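Hypothetical protein (Exiguobacterium sibiricum, PDB 2HKV) is of unknown function but is a putative member of the DinB family that carries a bound nickel ion in the crystal. Local coordinates at the interface of chains A and B. Numbering follows the deposited sequence. Chains: chain A/B, Hypothetical protein.

Contact 1: the interface of chains A and B. Residues chain A 37, 40; chain B 137, 143.
A:Lys40 reaches across to B:Asn137 with CE, the last carbon of its side chain, and A:Ile37 packs against the same asparagine nearer its backbone. This is a small patch of the two-fold contact between identical chains: a loop of chain A lies against the last turn of the B helix 114-138. B:Asn137 can be followed outward from its CB, which meets the branch methyl CG2 of A:Ile37 at 4.1 Å. That methyl stands anti to its own backbone N, with CG1 beside the N (chi1 -49°), and the two side chains cross at about a right angle. The next atom, the amide carbon CG, faces CE of A:Lys40. At the tip the amide divides its work. ND2 turns to the partner chain and lies 3.5 Å from CE of A:Lys40, a contact between the amide nitrogen and the methylene next to the amino group NZ. OD1 turns back into its own chain and accepts the backbone N-H of B:Ile143 at 2.9 Å; the bond is nearly straight, 168° at the hydrogen, and lies in the carbonyl plane. OD1 is committed in this way, which probably holds the amide in this orientation, with ND2 toward the lysine CE. The same bond ties the segment beyond the helix back to its final turn, so B:Asn137 serves its own fold and the interface together. A:Lys40 bends at chi2 (-51°) and then runs extended past the amide, its NZ ending 4.4 Å from the backbone O of B:Ile143.

Contact 2: the interface of chains A and B. Residues chain A 120, 123-124, 127; chain B 126, 129, 148.
Two copies of one helix pack across a two-fold axis here, and the last modelled residue, the poorly ordered B:Phe148, appears to lie against the partner; the patch joins the two chains of the deposited assembly, although the structure alone does not prove this dimer in solution. Between the helices, A:Val123 sits on the face of B:Tyr126: its CB lies over the middle of the ring, 3.6 Å from the centroid, in a CH-pi contact. Its two methyls spread over opposite parts of the ring, CG1 toward CD1 and CG2 toward CE2 and CZ. Replacing B:Tyr126 by an alanine would probably leave the A:Val123 side chain without its aromatic face and open a gap between the helices. The ring also borders B:Arg129 within its own chain, CE2 lying over the rim of the guanidinium face. B:Arg129 meets A:His127 through water 1. ND1 of A:His127 binds this water at 2.8 Å, in the plane of the imidazole; on the B side, NE of B:Arg129 also bonds it at 2.8 Å, joined by NH2 and the backbone O of B:Tyr126. Four bonds thus grip one water, and the ND1 bond is likely to favour this turn of the imidazole. As modelled, B:Phe148 packs into the corner formed by A:His124 and A:His127. A:His124 brings its ring edge, CD2 foremost, over the phenyl face (planes 56° apart), whereas the phenyl edge points CE2 at the face of A:His127 (90°). Its CZ approaches CB of A:His127 at 4.0 Å, while CD1 lies 3.7 Å from the carboxylate OE2 of A:Glu120. A:His124 is also a nickel ligand. All the chain A residues here belong to helix 114-138, as do B:Tyr126 and B:Arg129, whereas B:Phe148 comes from the C-terminal tail.

Contact 1: the interface of chains A and B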
ATOM      1  N   ILE A  37      16.304  -9.815   0.263  1.00 40.03           N
ATOM      2  CA  ILE A  37      16.714  -8.876  -0.783  1.00 44.93           C
ATOM      3  C   ILE A  37      18.000  -8.168  -0.343  1.00 47.90           C
ATOM      4  O   ILE A  37      17.964  -7.262   0.487  1.00 44.83           O
ATOM      5  CB  ILE A  37      15.621  -7.812  -1.054  1.00 43.47           C
ATOM      6  CG1 ILE A  37      14.257  -8.484  -1.233  1.00 41.38           C
ATOM      7  CG2 ILE A  37      15.981  -6.957  -2.258  1.00 45.55           C
ATOM      8  CD1 ILE A  37      13.213  -7.586  -1.856  1.00 42.92           C
ATOM      9  N   LYS A  40      18.723  -4.593   1.555  1.00 56.76           N
ATOM     10  CA  LYS A  40      17.547  -4.064   2.220  1.00 55.55           C
ATOM     11  C   LYS A  40      17.365  -4.590   3.644  1.00 49.28           C
ATOM     12  O   LYS A  40      18.127  -5.438   4.093  1.00 48.38           O
ATOM     13  CB  LYS A  40      16.314  -4.344   1.350  1.00 56.34           C
ATOM     14  CG  LYS A  40      16.449  -3.797  -0.083  1.00 62.81           C
ATOM     15  CD  LYS A  40      16.879  -2.311  -0.089  1.00 64.11           C
ATOM     16  CE  LYS A  40      16.427  -1.549  -1.334  1.00 64.39           C
ATOM     17  NZ  LYS A  40      17.141  -0.243  -1.499  1.00 62.07           N
TER
ATOM     18  N   ASN B 137      14.518  -4.529  -7.344  1.00 30.76           N
ATOM     19  CA  ASN B 137      15.658  -4.612  -6.427  1.00 34.37           C
ATOM     20  C   ASN B 137      16.250  -6.024  -6.323  1.00 33.32           C
ATOM     21  O   ASN B 137      17.479  -6.189  -6.240  1.00 33.89           O
ATOM     22  CB  ASN B 137      15.265  -4.105  -5.050  1.00 33.48           C
ATOM     23  CG  ASN B 137      15.230  -2.581  -4.971  1.00 35.01           C
ATOM     24  OD1 ASN B 137      15.989  -1.889  -5.659  1.00 39.19           O
ATOM     25  ND2 ASN B 137      14.341  -2.071  -4.142  1.00 33.87           N
ATOM     26  N   ILE B 143      17.083   0.609  -6.614  1.00 44.32           N
ATOM     27  CA  ILE B 143      16.256   1.807  -6.898  1.00 46.18           C
ATOM     28  C   ILE B 143      16.376   2.923  -5.856  1.00 54.72           C
ATOM     29  O   ILE B 143      16.250   2.691  -4.652  1.00 54.55           O
ATOM     30  CB  ILE B 143      14.788   1.413  -7.161  1.00 46.46           C
ATOM     31  CG1 ILE B 143      14.722   0.738  -8.557  1.00 43.13           C
ATOM     32  CG2 ILE B 143      13.789   2.638  -7.025  1.00 40.45           C
ATOM     33  CD1 ILE B 143      13.841  -0.405  -8.600  1.00 47.80           C
TER

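Contact 2: the interface of chains A and B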
ATOM      1  N   GLU A 120      -1.681   8.794   4.386  1.00 33.10           N
ATOM      2  CA  GLU A 120      -0.280   8.472   4.159  1.00 33.92           C
ATOM      3  C   GLU A 120       0.140   7.294   5.008  1.00 35.75           C
ATOM      4  O   GLU A 120       0.849   6.419   4.530  1.00 33.61           O
ATOM      5  CB  GLU A 120       0.602   9.686   4.454  1.00 37.08           C
ATOM      6  CG  GLU A 120       2.102   9.551   4.111  1.00 36.76           C
ATOM      7  CD  GLU A 120       2.883   8.650   5.086  1.00 44.10           C
ATOM      8  OE1 GLU A 120       2.494   8.589   6.269  1.00 44.28           O
ATOM      9  OE2 GLU A 120       3.891   8.010   4.704  1.00 47.05           O
ATOM     10  N   VAL A 123      -1.325   3.931   3.396  1.00 32.49           N
ATOM     11  CA  VAL A 123      -0.601   3.434   2.240  1.00 33.88           C
ATOM     12  C   VAL A 123       0.820   3.038   2.587  1.00 33.73           C
ATOM     13  O   VAL A 123       1.353   2.123   1.990  1.00 33.80           O
ATOM     14  CB  VAL A 123      -0.636   4.428   1.014  1.00 36.37           C
ATOM     15  CG1 VAL A 123      -2.083   4.642   0.571  1.00 34.99           C
ATOM     16  CG2 VAL A 123       0.040   5.768   1.301  1.00 32.77           C
ATOM     17  N   HIS A 124       1.447   3.707   3.558  1.00 32.74           N
ATOM     18  CA  HIS A 124       2.752   3.263   4.061  1.00 33.46           C
ATOM     19  C   HIS A 124       2.701   1.863   4.716  1.00 30.95           C
ATOM     20  O   HIS A 124       3.528   0.981   4.436  1.00 32.48           O
ATOM     21  CB  HIS A 124       3.268   4.360   5.022  1.00 32.47           C
ATOM     22  CG  HIS A 124       4.667   4.190   5.439  1.00 32.80           C
ATOM     23  ND1 HIS A 124       5.192   4.861   6.510  1.00 32.62           N
ATOM     24  CD2 HIS A 124       5.655   3.421   4.941  1.00 31.93           C
ATOM     25  CE1 HIS A 124       6.450   4.515   6.655  1.00 35.88           C
ATOM     26  NE2 HIS A 124       6.743   3.657   5.703  1.00 24.97           N
ATOM     27  N   HIS A 127       2.339  -0.630   1.840  1.00 34.38           N
ATOM     28  CA  HIS A 127       3.676  -0.742   1.208  1.00 30.97           C
ATOM     29  C   HIS A 127       4.551  -1.794   1.930  1.00 31.19           C
ATOM     30  O   HIS A 127       5.120  -2.686   1.321  1.00 32.08           O
ATOM     31  CB  HIS A 127       4.351   0.639   1.194  1.00 32.85           C
ATOM     32  CG  HIS A 127       5.790   0.641   0.738  1.00 34.43           C
ATOM     33  ND1 HIS A 127       6.144   0.599  -0.593  1.00 40.13           N
ATOM     34  CD2 HIS A 127       6.949   0.649   1.440  1.00 35.09           C
ATOM     35  CE1 HIS A 127       7.468   0.609  -0.697  1.00 40.04           C
ATOM     36  NE2 HIS A 127       7.986   0.627   0.521  1.00 37.24           N
TER
ATOM     37  N   TYR B 126      -0.582   0.667  -3.882  1.00 31.35           N
ATOM     38  CA  TYR B 126       0.635   0.712  -3.063  1.00 32.70           C
ATOM     39  C   TYR B 126       1.114  -0.687  -2.743  1.00 34.10           C
ATOM     40  O   TYR B 126       2.304  -0.919  -2.734  1.00 34.01           O
ATOM     41  CB  TYR B 126       0.405   1.569  -1.794  1.00 33.34           C
ATOM     42  CG  TYR B 126       0.655   3.057  -2.050  1.00 30.42           C
ATOM     43  CD1 TYR B 126      -0.361   3.862  -2.604  1.00 32.28           C
ATOM     44  CD2 TYR B 126       1.837   3.653  -1.688  1.00 36.53           C
ATOM     45  CE1 TYR B 126      -0.170   5.193  -2.892  1.00 30.55           C
ATOM     46  CE2 TYR B 126       2.047   4.997  -1.926  1.00 35.73           C
ATOM     47  CZ  TYR B 126       1.025   5.778  -2.476  1.00 36.35           C
ATOM     48  OH  TYR B 126       1.257   7.111  -2.701  1.00 37.53           O
ATOM     49  N   ARG B 129       2.782  -1.665  -6.132  1.00 32.88           N
ATOM     50  CA  ARG B 129       3.954  -0.833  -6.407  1.00 32.89           C
ATOM     51  C   ARG B 129       5.146  -1.382  -5.593  1.00 30.05           C
ATOM     52  O   ARG B 129       6.302  -1.502  -6.077  1.00 31.76           O
ATOM     53  CB  ARG B 129       3.705   0.591  -6.005  1.00 33.52           C
ATOM     54  CG  ARG B 129       4.830   1.546  -6.440  1.00 35.84           C
ATOM     55  CD  ARG B 129       4.691   2.960  -5.888  1.00 37.57           C
ATOM     56  NE  ARG B 129       4.860   2.986  -4.432  1.00 36.02           N
ATOM     57  CZ  ARG B 129       5.199   4.063  -3.739  1.00 37.88           C
ATOM     58  NH1 ARG B 129       5.359   5.226  -4.334  1.00 40.26           N
ATOM     59  NH2 ARG B 129       5.301   3.970  -2.424  1.00 38.13           N
ATOM     60  N   PHE B 148       7.836   8.243  -1.215  1.00 79.22           N
ATOM     61  CA  PHE B 148       6.931   9.058  -0.414  1.00 81.23           C
ATOM     62  C   PHE B 148       7.521  10.471  -0.383  1.00 83.55           C
ATOM     63  O   PHE B 148       6.889  11.422   0.082  1.00 88.11           O
ATOM     64  CB  PHE B 148       6.796   8.488   1.012  1.00 79.73           C
ATOM     65  CG  PHE B 148       6.084   7.140   1.089  1.00 82.29           C
ATOM     66  CD1 PHE B 148       4.683   7.072   1.217  1.00 78.35           C
ATOM     67  CD2 PHE B 148       6.818   5.937   1.049  1.00 76.43           C
ATOM     68  CE1 PHE B 148       4.046   5.842   1.298  1.00 69.69           C
ATOM     69  CE2 PHE B 148       6.180   4.708   1.125  1.00 63.06           C
ATOM     70  CZ  PHE B 148       4.796   4.653   1.241  1.00 69.38           C
TER
HETATM   71  O   HOH W   1       4.163   1.119  -2.492  1.00 30.18           O

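Contact 1 and contact 2 lie about 16 Å apart, measured between the centres of their C-alpha atoms, and share helix 114-138 of chain B. Contact 2 uses the middle of that helix against its counterpart in chain A, whereas contact 1 uses its last turn against a loop of chain A. The chain B segment after the helix also enters both, through B:Ile143 and B:Phe148. Two-fold symmetry repeats each patch with the chains exchanged. Together the two patches run along much of helix 114-138 of chain B. Because A:His124 binds nickel, this pairing surface of the deposited assembly and the metal site are built on one helix.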